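Local coordinates for protein signal transduction histidine kinase, LytS (Clostridium beijerinckii, PDB 5XSJ) that probably serves, in its full-length form, as a membrane sensor histidine kinase of a two-component system, this chain being its N-terminal, presumably sensory, part, at residues B[51-55]-B[87-92]; B[36-41]-B[111-115]; B[58-62]-B[80-85]; B[72-77]-B[127-132]. All coordinates share one frame; numbering follows the deposited sequence.

Interaction 1: B[51-55]-B[87-92]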
loop_
_atom_site.group_PDB
_atom_site.type_symbol
_atom_site.label_atom_id
_atom_site.label_comp_id
_atom_site.label_asym_id
_atom_site.label_seq_id
_atom_site.Cartn_x
_atom_site.Cartn_y
_atom_site.Cartn_z
ATOM N N TYR B 51 -6.185 -15.267 20.296
ATOM C CA TYR B 51 -5.679 -15.371 18.919
ATOM C C TYR B 51 -5.895 -16.783 18.403
ATOM O O TYR B 51 -6.371 -17.005 17.295
ATOM C CB TYR B 51 -4.190 -15.012 18.865
ATOM C CG TYR B 51 -3.399 -15.874 17.904
ATOM C CD1 TYR B 51 -3.410 -15.600 16.547
ATOM C CD2 TYR B 51 -2.634 -16.957 18.343
ATOM C CE1 TYR B 51 -2.723 -16.379 15.652
ATOM C CE2 TYR B 51 -1.909 -17.763 17.424
ATOM C CZ TYR B 51 -1.973 -17.441 16.076
ATOM O OH TYR B 51 -1.320 -18.134 15.085
ATOM N N ASN B 52 -5.542 -17.738 19.249
ATOM C CA ASN B 52 -5.542 -19.136 18.875
ATOM C C ASN B 52 -6.956 -19.691 18.751
ATOM O O ASN B 52 -7.283 -20.354 17.764
ATOM C CB ASN B 52 -4.724 -19.941 19.882
ATOM C CG ASN B 52 -4.632 -21.399 19.511
ATOM O OD1 ASN B 52 -4.958 -22.286 20.315
ATOM N ND2 ASN B 52 -4.214 -21.661 18.271
ATOM N N ASN B 53 -7.800 -19.392 19.737
ATOM C CA ASN B 53 -9.205 -19.800 19.704
ATOM C C ASN B 53 -9.938 -19.285 18.472
ATOM O O ASN B 53 -10.691 -20.017 17.825
ATOM C CB ASN B 53 -9.933 -19.317 20.964
ATOM C CG ASN B 53 -9.511 -20.082 22.230
ATOM O OD1 ASN B 53 -8.699 -21.005 22.181
ATOM N ND2 ASN B 53 -10.053 -19.674 23.368
ATOM N N GLU B 54 -9.738 -18.013 18.149
ATOM C CA GLU B 54 -10.424 -17.448 17.001
ATOM C C GLU B 54 -9.969 -18.080 15.679
ATOM O O GLU B 54 -10.815 -18.320 14.821
ATOM C CB GLU B 54 -10.249 -15.929 16.977
ATOM C CG GLU B 54 -10.925 -15.231 18.159
ATOM C CD GLU B 54 -12.446 -15.229 18.056
ATOM O OE1 GLU B 54 -12.997 -15.162 16.936
ATOM O OE2 GLU B 54 -13.112 -15.296 19.099
ATOM N N VAL B 55 -8.681 -18.397 15.488
ATOM C CA VAL B 55 -8.350 -19.077 14.218
ATOM C C VAL B 55 -8.835 -20.504 14.157
ATOM O O VAL B 55 -9.100 -21.006 13.074
ATOM C CB VAL B 55 -6.838 -19.145 13.844
ATOM C CG1 VAL B 55 -6.429 -17.918 13.168
ATOM C CG2 VAL B 55 -5.929 -19.452 14.994
ATOM N N TYR B 87 -1.735 -17.543 6.968
ATOM C CA TYR B 87 -1.822 -16.665 8.120
ATOM C C TYR B 87 -1.421 -17.392 9.391
ATOM O O TYR B 87 -0.699 -16.861 10.223
ATOM C CB TYR B 87 -3.242 -16.136 8.257
ATOM C CG TYR B 87 -3.520 -15.548 9.610
ATOM C CD1 TYR B 87 -3.012 -14.303 9.953
ATOM C CD2 TYR B 87 -4.309 -16.224 10.547
ATOM C CE1 TYR B 87 -3.268 -13.732 11.200
ATOM C CE2 TYR B 87 -4.567 -15.659 11.806
ATOM C CZ TYR B 87 -4.051 -14.407 12.125
ATOM O OH TYR B 87 -4.299 -13.829 13.369
ATOM N N ILE B 88 -1.918 -18.617 9.542
ATOM C CA ILE B 88 -1.586 -19.425 10.710
ATOM C C ILE B 88 -0.077 -19.638 10.785
ATOM O O ILE B 88 0.532 -19.497 11.848
ATOM C CB ILE B 88 -2.346 -20.768 10.671
ATOM C CG1 ILE B 88 -3.840 -20.491 10.891
ATOM C CG2 ILE B 88 -1.816 -21.724 11.733
ATOM C CD1 ILE B 88 -4.759 -21.640 10.555
ATOM N N GLU B 89 0.535 -19.902 9.638
ATOM C CA GLU B 89 1.965 -20.168 9.596
ATOM C C GLU B 89 2.777 -18.906 9.888
ATOM O O GLU B 89 3.750 -18.958 10.635
ATOM C CB GLU B 89 2.344 -20.751 8.235
ATOM C CG GLU B 89 3.773 -21.212 8.118
ATOM C CD GLU B 89 4.172 -21.477 6.673
ATOM O OE1 GLU B 89 5.336 -21.865 6.439
ATOM O OE2 GLU B 89 3.328 -21.275 5.761
ATOM N N SER B 90 2.379 -17.775 9.304
ATOM C CA SER B 90 3.081 -16.511 9.524
ATOM C C SER B 90 2.938 -16.011 10.950
ATOM O O SER B 90 3.892 -15.490 11.535
ATOM C CB SER B 90 2.570 -15.430 8.565
ATOM O OG SER B 90 2.856 -15.773 7.223
ATOM N N SER B 91 1.734 -16.142 11.502
ATOM C CA SER B 91 1.493 -15.688 12.863
ATOM C C SER B 91 2.174 -16.603 13.886
ATOM O O SER B 91 2.657 -16.143 14.914
ATOM C CB SER B 91 -0.013 -15.598 13.136
ATOM O OG SER B 91 -0.678 -16.782 12.732
ATOM N N LYS B 92 2.229 -17.898 13.607
ATOM C CA LYS B 92 2.913 -18.804 14.531
ATOM C C LYS B 92 4.418 -18.570 14.504
ATOM O O LYS B 92 5.078 -18.586 15.552
ATOM C CB LYS B 92 2.587 -20.272 14.213
ATOM C CG LYS B 92 1.234 -20.711 14.771
ATOM C CD LYS B 92 0.973 -22.217 14.618
ATOM C CE LYS B 92 -0.419 -22.586 15.165
ATOM N NZ LYS B 92 -0.834 -23.996 14.894
#
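Y51 reaches across from helix 45-67 and gives its phenol hydroxyl to S91: OH donates to OG at 2.8 Å. The methylene of S91 lies close behind, and CG of K92 packs on the same phenol oxygen, 3.6 Å from Y51 OH. Beside this bond the two tyrosines run alongside one another, head to tail. OH of Y87 comes up to the edge of the Y51 ring, in its plane and 3.7 Å from Y51 CD1. V55 meets the Y87 ring the same way, at the edge, with a tight approach of 3.2 Å between V55 CG1 and Y87 CE2; that methyl also touches I88.

The next layer fixes the acceptor. With chi1 at 49°, OG of S91 is tucked between its own backbone N and carbonyl carbon, which points it back toward the carbonyl O of Y87 one turn earlier, in a bond modelled so short that its exact length is doubtful. The backbone N-H of S91 reaches that same oxygen from the other face of its plane. Further out, the Y87 hydroxyl is bonded to OG of S32 on helix 15-42, and S32 OG also pairs with the carbonyl O of Y51, tying a third helix to both segments. I117 and A118 of helix 104-133 pack against Y87. This is the interior of an antiparallel four-helix bundle, here with two hydroxyl pairs, Y51-S91 and Y87-S32, set among the apolar groups.

Interaction 2: B[36-41]-B[111-115]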
loop_
_atom_site.group_PDB
_atom_site.type_symbol
_atom_site.label_atom_id
_atom_site.label_comp_id
_atom_site.label_asym_id
_atom_site.label_seq_id
_atom_site.Cartn_x
_atom_site.Cartn_y
_atom_site.Cartn_z
ATOM N N PHE B 36 -3.690 -11.290 18.209
ATOM C CA PHE B 36 -2.306 -11.548 17.792
ATOM C C PHE B 36 -1.437 -10.290 17.887
ATOM O O PHE B 36 -0.379 -10.309 18.505
ATOM C CB PHE B 36 -2.285 -12.098 16.358
ATOM C CG PHE B 36 -0.922 -12.119 15.725
ATOM C CD1 PHE B 36 0.020 -13.067 16.097
ATOM C CD2 PHE B 36 -0.590 -11.206 14.733
ATOM C CE1 PHE B 36 1.275 -13.100 15.504
ATOM C CE2 PHE B 36 0.662 -11.233 14.133
ATOM C CZ PHE B 36 1.598 -12.179 14.519
ATOM N N ASN B 37 -1.898 -9.206 17.258
ATOM C CA ASN B 37 -1.218 -7.915 17.312
ATOM C C ASN B 37 -0.933 -7.464 18.743
ATOM O O ASN B 37 0.200 -7.125 19.088
ATOM C CB ASN B 37 -2.052 -6.849 16.599
ATOM C CG ASN B 37 -2.003 -6.972 15.074
ATOM O OD1 ASN B 37 -1.094 -7.582 14.510
ATOM N ND2 ASN B 37 -2.980 -6.376 14.408
ATOM N N GLN B 38 -1.963 -7.461 19.578
ATOM C CA GLN B 38 -1.795 -7.064 20.977
ATOM C C GLN B 38 -0.817 -7.961 21.704
ATOM O O GLN B 38 -0.046 -7.489 22.538
ATOM C CB GLN B 38 -3.138 -7.069 21.708
ATOM C CG GLN B 38 -4.118 -6.005 21.191
ATOM C CD GLN B 38 -5.486 -6.159 21.819
ATOM O OE1 GLN B 38 -5.639 -6.064 23.041
ATOM N NE2 GLN B 38 -6.483 -6.452 20.996
ATOM N N TYR B 39 -0.833 -9.254 21.391
ATOM C CA TYR B 39 0.079 -10.171 22.061
ATOM C C TYR B 39 1.532 -9.852 21.738
ATOM O O TYR B 39 2.366 -9.778 22.640
ATOM C CB TYR B 39 -0.214 -11.619 21.690
ATOM C CG TYR B 39 0.744 -12.588 22.353
ATOM C CD1 TYR B 39 0.763 -12.735 23.744
ATOM C CD2 TYR B 39 1.630 -13.344 21.604
ATOM C CE1 TYR B 39 1.646 -13.617 24.371
ATOM C CE2 TYR B 39 2.516 -14.237 22.215
ATOM C CZ TYR B 39 2.515 -14.365 23.601
ATOM O OH TYR B 39 3.375 -15.249 24.207
ATOM N N ILE B 40 1.833 -9.661 20.454
ATOM C CA ILE B 40 3.195 -9.336 20.039
ATOM C C ILE B 40 3.663 -8.007 20.642
ATOM O O ILE B 40 4.846 -7.844 20.948
ATOM C CB ILE B 40 3.317 -9.264 18.485
ATOM C CG1 ILE B 40 2.997 -10.623 17.857
ATOM C CG2 ILE B 40 4.712 -8.788 18.056
ATOM C CD1 ILE B 40 3.724 -11.797 18.534
ATOM N N LEU B 41 2.736 -7.065 20.822
ATOM C CA LEU B 41 3.089 -5.745 21.337
ATOM C C LEU B 41 3.209 -5.670 22.855
ATOM O O LEU B 41 3.839 -4.748 23.360
ATOM C CB LEU B 41 2.078 -4.693 20.880
ATOM C CG LEU B 41 2.004 -4.329 19.392
ATOM C CD1 LEU B 41 1.457 -2.916 19.250
ATOM C CD2 LEU B 41 3.354 -4.463 18.713
ATOM N N PHE B 111 5.569 -10.764 10.741
ATOM C CA PHE B 111 4.609 -9.937 11.458
ATOM C C PHE B 111 3.754 -9.166 10.459
ATOM O O PHE B 111 2.529 -9.126 10.565
ATOM C CB PHE B 111 5.351 -8.978 12.396
ATOM C CG PHE B 111 4.485 -8.339 13.436
ATOM C CD1 PHE B 111 3.274 -8.902 13.798
ATOM C CD2 PHE B 111 4.890 -7.164 14.055
ATOM C CE1 PHE B 111 2.477 -8.312 14.776
ATOM C CE2 PHE B 111 4.106 -6.577 15.027
ATOM C CZ PHE B 111 2.895 -7.149 15.388
ATOM N N VAL B 112 4.428 -8.554 9.492
ATOM C CA VAL B 112 3.780 -7.866 8.387
ATOM C C VAL B 112 2.939 -8.810 7.533
ATOM O O VAL B 112 1.781 -8.508 7.228
ATOM C CB VAL B 112 4.834 -7.166 7.500
ATOM C CG1 VAL B 112 4.233 -6.746 6.173
ATOM C CG2 VAL B 112 5.396 -5.967 8.237
ATOM N N ALA B 113 3.508 -9.947 7.146
ATOM C CA ALA B 113 2.766 -10.889 6.295
ATOM C C ALA B 113 1.473 -11.352 6.969
ATOM O O ALA B 113 0.432 -11.429 6.322
ATOM C CB ALA B 113 3.633 -12.090 5.924
ATOM N N ALA B 114 1.522 -11.618 8.268
ATOM C CA ALA B 114 0.315 -12.016 8.999
ATOM C C ALA B 114 -0.804 -10.983 8.866
ATOM O O ALA B 114 -1.958 -11.344 8.650
ATOM C CB ALA B 114 0.641 -12.258 10.466
ATOM N N LYS B 115 -0.472 -9.697 8.988
ATOM C CA LYS B 115 -1.463 -8.628 8.774
ATOM C C LYS B 115 -1.986 -8.636 7.354
ATOM O O LYS B 115 -3.192 -8.517 7.119
ATOM C CB LYS B 115 -0.870 -7.246 9.039
ATOM C CG LYS B 115 -0.166 -7.063 10.379
ATOM C CD LYS B 115 0.584 -5.713 10.380
ATOM C CE LYS B 115 1.310 -5.487 11.677
ATOM N NZ LYS B 115 0.333 -5.620 12.798
#
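F111 pushes its ring into a hollow on helix 15-42 walled by F36, N37, I40 and L41, a knob-into-hole fit. The ring is gripped from several directions. I40 lays its CG2 methyl over one face, a CH-pi contact with CG2 3.9 Å from the centroid of the F111 ring. The opposite face takes CE of K115, one helical turn on, above its centre. F36 arrives at the edge, with its CE2 in the F111 plane and 3.5 Å from F111 CE1; the two planes are inclined by 72°. L41 CD2 closes the edge more loosely.

Such interlocking is the way neighbouring antiparallel helices mesh in a four-helix bundle, and here it joins the first helix to the last. In turn F36 receives a smaller bump, CB of A114, 3.8 Å from F36 CE2.

Over the top of the knob runs the K115 chain. It is extended as far as CE and then bends, chi4 -54°, to bring NZ within 3.0 Å of OD1 of N37. This hydrogen bond comes down on OD1 from above the amide plane. Polar side chains of another protein in the assembly pack on N37, L41 and K115, while S91, T94 and I95 of helix 73-99 back F36 on the inner side.

Interaction 3: B[58-62]-B[80-85]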
loop_
_atom_site.group_PDB
_atom_site.type_symbol
_atom_site.label_atom_id
_atom_site.label_comp_id
_atom_site.label_asym_id
_atom_site.label_seq_id
_atom_site.Cartn_x
_atom_site.Cartn_y
_atom_site.Cartn_z
ATOM N N ALA B 58 -12.342 -20.064 12.901
ATOM C CA ALA B 58 -12.381 -19.697 11.476
ATOM C C ALA B 58 -12.066 -20.910 10.590
ATOM O O ALA B 58 -12.743 -21.175 9.602
ATOM C CB ALA B 58 -11.404 -18.551 11.194
ATOM N N LYS B 59 -11.029 -21.649 10.965
ATOM C CA LYS B 59 -10.634 -22.857 10.247
ATOM C C LYS B 59 -11.758 -23.912 10.155
ATOM O O LYS B 59 -12.027 -24.459 9.076
ATOM C CB LYS B 59 -9.401 -23.459 10.929
ATOM C CG LYS B 59 -8.843 -24.689 10.251
ATOM C CD LYS B 59 -8.073 -24.339 8.983
ATOM C CE LYS B 59 -7.618 -25.612 8.267
ATOM N NZ LYS B 59 -7.072 -25.324 6.914
ATOM N N GLN B 60 -12.411 -24.197 11.280
ATOM C CA GLN B 60 -13.473 -25.208 11.328
ATOM C C GLN B 60 -14.661 -24.808 10.474
ATOM O O GLN B 60 -15.211 -25.625 9.740
ATOM C CB GLN B 60 -13.944 -25.442 12.773
ATOM C CG GLN B 60 -14.807 -26.709 12.973
ATOM C CD GLN B 60 -16.293 -26.481 12.693
ATOM O OE1 GLN B 60 -16.732 -25.345 12.472
ATOM N NE2 GLN B 60 -17.077 -27.562 12.714
ATOM N N LYS B 61 -15.070 -23.550 10.592
ATOM C CA LYS B 61 -16.237 -23.080 9.853
ATOM C C LYS B 61 -15.968 -22.989 8.352
ATOM O O LYS B 61 -16.854 -23.264 7.550
ATOM C CB LYS B 61 -16.713 -21.740 10.414
ATOM C CG LYS B 61 -17.251 -21.896 11.824
ATOM C CD LYS B 61 -17.686 -20.593 12.462
ATOM C CE LYS B 61 -18.120 -20.856 13.918
ATOM N NZ LYS B 61 -18.480 -19.615 14.657
ATOM N N ILE B 62 -14.750 -22.624 7.965
ATOM C CA ILE B 62 -14.388 -22.698 6.548
ATOM C C ILE B 62 -14.514 -24.149 6.061
ATOM O O ILE B 62 -15.047 -24.417 4.977
ATOM C CB ILE B 62 -12.958 -22.178 6.285
ATOM C CG1 ILE B 62 -12.888 -20.666 6.526
ATOM C CG2 ILE B 62 -12.532 -22.498 4.849
ATOM C CD1 ILE B 62 -11.479 -20.139 6.549
ATOM N N LEU B 80 -9.480 -19.297 0.233
ATOM C CA LEU B 80 -9.622 -18.741 1.563
ATOM C C LEU B 80 -9.020 -19.698 2.610
ATOM O O LEU B 80 -8.302 -19.279 3.509
ATOM C CB LEU B 80 -11.101 -18.453 1.847
ATOM C CG LEU B 80 -11.472 -18.153 3.301
ATOM C CD1 LEU B 80 -10.701 -16.944 3.855
ATOM C CD2 LEU B 80 -12.970 -17.964 3.433
ATOM N N ASP B 81 -9.302 -20.984 2.470
ATOM C CA ASP B 81 -8.784 -22.004 3.390
ATOM C C ASP B 81 -7.261 -22.053 3.377
ATOM O O ASP B 81 -6.610 -22.056 4.424
ATOM C CB ASP B 81 -9.363 -23.369 3.017
ATOM C CG ASP B 81 -9.194 -24.412 4.129
ATOM O OD1 ASP B 81 -9.069 -24.035 5.318
ATOM O OD2 ASP B 81 -9.192 -25.618 3.803
ATOM N N ASN B 82 -6.684 -22.089 2.181
ATOM C CA ASN B 82 -5.233 -22.036 2.053
ATOM C C ASN B 82 -4.629 -20.739 2.566
ATOM O O ASN B 82 -3.581 -20.740 3.181
ATOM C CB ASN B 82 -4.839 -22.254 0.605
ATOM C CG ASN B 82 -4.949 -23.689 0.214
ATOM O OD1 ASN B 82 -4.701 -24.572 1.038
ATOM N ND2 ASN B 82 -5.341 -23.950 -1.025
ATOM N N THR B 83 -5.305 -19.628 2.324
ATOM C CA THR B 83 -4.787 -18.340 2.756
ATOM C C THR B 83 -4.805 -18.267 4.282
ATOM O O THR B 83 -3.891 -17.719 4.894
ATOM C CB THR B 83 -5.604 -17.181 2.129
ATOM O OG1 THR B 83 -5.574 -17.319 0.706
ATOM C CG2 THR B 83 -5.047 -15.825 2.508
ATOM N N LEU B 84 -5.835 -18.835 4.905
ATOM C CA LEU B 84 -5.862 -18.898 6.365
ATOM C C LEU B 84 -4.695 -19.722 6.895
ATOM O O LEU B 84 -4.049 -19.327 7.870
ATOM C CB LEU B 84 -7.182 -19.483 6.875
ATOM C CG LEU B 84 -7.320 -19.381 8.406
ATOM C CD1 LEU B 84 -7.478 -17.925 8.828
ATOM C CD2 LEU B 84 -8.482 -20.212 8.939
ATOM N N ASP B 85 -4.406 -20.858 6.258
ATOM C CA ASP B 85 -3.253 -21.661 6.662
ATOM C C ASP B 85 -1.966 -20.830 6.591
ATOM O O ASP B 85 -1.083 -20.981 7.445
ATOM C CB ASP B 85 -3.102 -22.917 5.790
ATOM C CG ASP B 85 -4.209 -23.949 6.018
ATOM O OD1 ASP B 85 -4.901 -23.908 7.059
ATOM O OD2 ASP B 85 -4.380 -24.817 5.139
HETATM O O HOH W 1 -10.703 -25.687 6.965
#
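The carboxylates of D81 and D85 share one ammonium group, that of K59, but present themselves to it differently. D85 offers the syn lone pair of OD1, with K59 NZ only 2.6 Å away; OD1 of D81 is approached from above its carboxylate plane, at 2.9 Å from K59 NZ. Both are salt bridges. A water adds a further link, donating to D81 OD1 and to the carbonyl O of K59, while the other oxygen of D81, OD2, forms a salt bridge with K66. Two lysines and a water around one carboxylate would be expected to stabilise its negative charge.

K59 gets there by bending at chi2 (76°), after which its chain runs straight out and meets both aspartates at about a right angle. Below the charges lies an apolar layer. CD1 of I62 fits between L80 and L84, 3.8 Å from L80 CG and from L84 CD2, and its CG2 methyl rests on CB of D81. L84 CD2 also touches CB of A58, 4.0 Å away.

The apolar side faces into the bundle: H28 and V29 of helix 15-42 touch A58, I25 meets I62, and Y124 of helix 104-133 packs on L80. Near the charged side, a basic side chain of another protein in the assembly packs against D85.

Interaction 4: B[72-77]-B[127-132]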
loop_
_atom_site.group_PDB
_atom_site.type_symbol
_atom_site.label_atom_id
_atom_site.label_comp_id
_atom_site.label_asym_id
_atom_site.label_seq_id
_atom_site.Cartn_x
_atom_site.Cartn_y
_atom_site.Cartn_z
ATOM N N VAL B 72 -18.710 -22.865 -8.018
ATOM C CA VAL B 72 -17.987 -21.595 -8.009
ATOM C C VAL B 72 -17.347 -21.294 -6.653
ATOM O O VAL B 72 -16.153 -20.980 -6.588
ATOM C CB VAL B 72 -18.918 -20.425 -8.407
ATOM C CG1 VAL B 72 -18.266 -19.074 -8.118
ATOM C CG2 VAL B 72 -19.303 -20.534 -9.882
ATOM N N ASN B 73 -18.135 -21.390 -5.580
ATOM C CA ASN B 73 -17.655 -21.072 -4.241
ATOM C C ASN B 73 -16.531 -21.994 -3.804
ATOM O O ASN B 73 -15.715 -21.635 -2.973
ATOM C CB ASN B 73 -18.793 -21.139 -3.228
ATOM C CG ASN B 73 -19.845 -20.083 -3.464
ATOM O OD1 ASN B 73 -19.582 -19.042 -4.076
ATOM N ND2 ASN B 73 -21.052 -20.341 -2.969
ATOM N N GLN B 74 -16.542 -23.202 -4.355
ATOM C CA GLN B 74 -15.494 -24.198 -4.195
ATOM C C GLN B 74 -14.091 -23.602 -4.359
ATOM O O GLN B 74 -13.198 -23.847 -3.537
ATOM C CB GLN B 74 -15.722 -25.293 -5.235
ATOM C CG GLN B 74 -15.119 -26.648 -4.989
ATOM C CD GLN B 74 -15.277 -27.561 -6.213
ATOM O OE1 GLN B 74 -15.641 -27.104 -7.304
ATOM N NE2 GLN B 74 -15.006 -28.848 -6.031
ATOM N N TYR B 75 -13.913 -22.828 -5.431
ATOM C CA TYR B 75 -12.636 -22.188 -5.768
ATOM C C TYR B 75 -12.259 -21.091 -4.786
ATOM O O TYR B 75 -11.100 -20.974 -4.412
ATOM C CB TYR B 75 -12.675 -21.605 -7.197
ATOM C CG TYR B 75 -12.669 -22.695 -8.238
ATOM C CD1 TYR B 75 -11.484 -23.315 -8.601
ATOM C CD2 TYR B 75 -13.851 -23.138 -8.820
ATOM C CE1 TYR B 75 -11.467 -24.337 -9.523
ATOM C CE2 TYR B 75 -13.842 -24.168 -9.751
ATOM C CZ TYR B 75 -12.646 -24.761 -10.096
ATOM O OH TYR B 75 -12.610 -25.779 -11.017
ATOM N N ILE B 76 -13.237 -20.284 -4.393
ATOM C CA ILE B 76 -13.011 -19.209 -3.441
ATOM C C ILE B 76 -12.718 -19.781 -2.052
ATOM O O ILE B 76 -11.862 -19.271 -1.330
ATOM C CB ILE B 76 -14.229 -18.260 -3.367
ATOM C CG1 ILE B 76 -14.564 -17.715 -4.755
ATOM C CG2 ILE B 76 -13.957 -17.100 -2.407
ATOM C CD1 ILE B 76 -15.882 -16.951 -4.811
ATOM N N LEU B 77 -13.426 -20.849 -1.688
ATOM C CA LEU B 77 -13.272 -21.450 -0.368
ATOM C C LEU B 77 -11.902 -22.087 -0.243
ATOM O O LEU B 77 -11.254 -21.984 0.805
ATOM C CB LEU B 77 -14.365 -22.484 -0.099
ATOM C CG LEU B 77 -15.688 -21.917 0.402
ATOM C CD1 LEU B 77 -16.793 -22.958 0.348
ATOM C CD2 LEU B 77 -15.515 -21.404 1.807
ATOM N N THR B 127 -16.327 -11.477 -0.542
ATOM C CA THR B 127 -16.715 -12.035 -1.840
ATOM C C THR B 127 -17.687 -13.201 -1.673
ATOM O O THR B 127 -18.707 -13.285 -2.365
ATOM C CB THR B 127 -15.496 -12.525 -2.640
ATOM O OG1 THR B 127 -14.657 -11.416 -2.978
ATOM C CG2 THR B 127 -15.933 -13.223 -3.910
ATOM N N LEU B 128 -17.367 -14.111 -0.757
ATOM C CA LEU B 128 -18.261 -15.222 -0.472
ATOM C C LEU B 128 -19.634 -14.727 -0.046
ATOM O O LEU B 128 -20.653 -15.219 -0.517
ATOM C CB LEU B 128 -17.677 -16.116 0.612
ATOM C CG LEU B 128 -16.794 -17.244 0.096
ATOM C CD1 LEU B 128 -16.174 -17.987 1.277
ATOM C CD2 LEU B 128 -17.587 -18.195 -0.790
ATOM N N MET B 129 -19.653 -13.739 0.842
ATOM C CA MET B 129 -20.908 -13.243 1.396
ATOM C C MET B 129 -21.785 -12.662 0.301
ATOM O O MET B 129 -23.004 -12.811 0.324
ATOM C CB MET B 129 -20.651 -12.195 2.474
ATOM C CG MET B 129 -21.632 -12.227 3.641
ATOM S SD MET B 129 -21.119 -11.076 4.941
ATOM C CE MET B 129 -19.397 -11.532 5.142
ATOM N N GLN B 130 -21.155 -12.000 -0.661
ATOM C CA GLN B 130 -21.875 -11.453 -1.798
ATOM C C GLN B 130 -22.454 -12.552 -2.678
ATOM O O GLN B 130 -23.583 -12.436 -3.151
ATOM C CB GLN B 130 -20.972 -10.552 -2.636
ATOM C CG GLN B 130 -20.497 -9.291 -1.931
ATOM C CD GLN B 130 -19.718 -8.387 -2.880
ATOM O OE1 GLN B 130 -20.246 -7.936 -3.910
ATOM N NE2 GLN B 130 -18.454 -8.133 -2.552
ATOM N N ASN B 131 -21.677 -13.606 -2.901
ATOM C CA ASN B 131 -22.136 -14.739 -3.696
ATOM C C ASN B 131 -23.319 -15.464 -3.070
ATOM O O ASN B 131 -24.272 -15.816 -3.760
ATOM C CB ASN B 131 -20.993 -15.719 -3.915
ATOM C CG ASN B 131 -19.946 -15.170 -4.846
ATOM O OD1 ASN B 131 -20.016 -14.012 -5.259
ATOM N ND2 ASN B 131 -18.966 -15.997 -5.186
ATOM N N PHE B 132 -23.249 -15.699 -1.763
ATOM C CA PHE B 132 -24.373 -16.275 -1.040
ATOM C C PHE B 132 -25.591 -15.353 -1.098
ATOM O O PHE B 132 -26.728 -15.812 -1.147
ATOM C CB PHE B 132 -23.994 -16.545 0.413
ATOM C CG PHE B 132 -23.068 -17.708 0.587
ATOM C CD1 PHE B 132 -23.284 -18.891 -0.103
ATOM C CD2 PHE B 132 -21.978 -17.614 1.429
ATOM C CE1 PHE B 132 -22.429 -19.969 0.058
ATOM C CE2 PHE B 132 -21.121 -18.684 1.596
ATOM C CZ PHE B 132 -21.345 -19.863 0.909
#
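This is a mixed contact, an asparagine pair set beside a leucine-isoleucine patch, where the beginning of helix 73-99 runs antiparallel to the end of helix 104-133. N131 donates through ND2 to OD1 of N73, 3.3 Å away. The bond is long but straight: the N-H to acceptor angle is 163°, and the donor sits almost straight beyond the N73 carbonyl oxygen. The two amides are almost coplanar, and the acceptor lies close to the plane of the N131 amide. Through its other arm, ND2, the N73 amide meets F132, whose CE1 is 3.3 Å from N73 ND2, the ring steeply inclined to the amide.

L128 fills the apolar part. Its CD1 is 3.5 Å from L77 CD2, the two chains crossing at about a right angle; its CG faces CG2 of I76 at 3.8 Å, and its CD2 lies against the N73 amide. I76 stretches in the extended form, chi2 171°, so that CD1 passes L128 and reaches CG2 of T127 at 3.8 Å as well as the N131 amide. The T127 hydroxyl itself bonds back to the carbonyl O of A123.

Ahead of N73, the carboxylate of D70 accepts the backbone N-H groups of V72 and N73. L65 and K66 touch L77, and N18 and T22 touch F132, so helices 45-67 and 15-42 close round the pair at one end of an antiparallel four-helix bundle.

Overall arrangement
The four contacts are spread along a single four-helix bundle. Interactions 1 and 3 both join helix 45-67 to helix 73-99, with centres about 10 Å apart; interaction 4 continues along helix 73-99 to helix 104-133, its centre about 13 Å from that of interaction 3. Interaction 2 pairs the first helix with the last, on the other side of the chain's centre from interaction 4, their centres about 27 Å apart. In sequence the loop of interaction 2 encloses that of interaction 1, which encloses that of interaction 3, while interaction 4 alternates with all three. Interactions 1 and 2 touch, as do 1 and 3, and 3 and 4, giving continuous packing along what is presumably the kinase's sensor region.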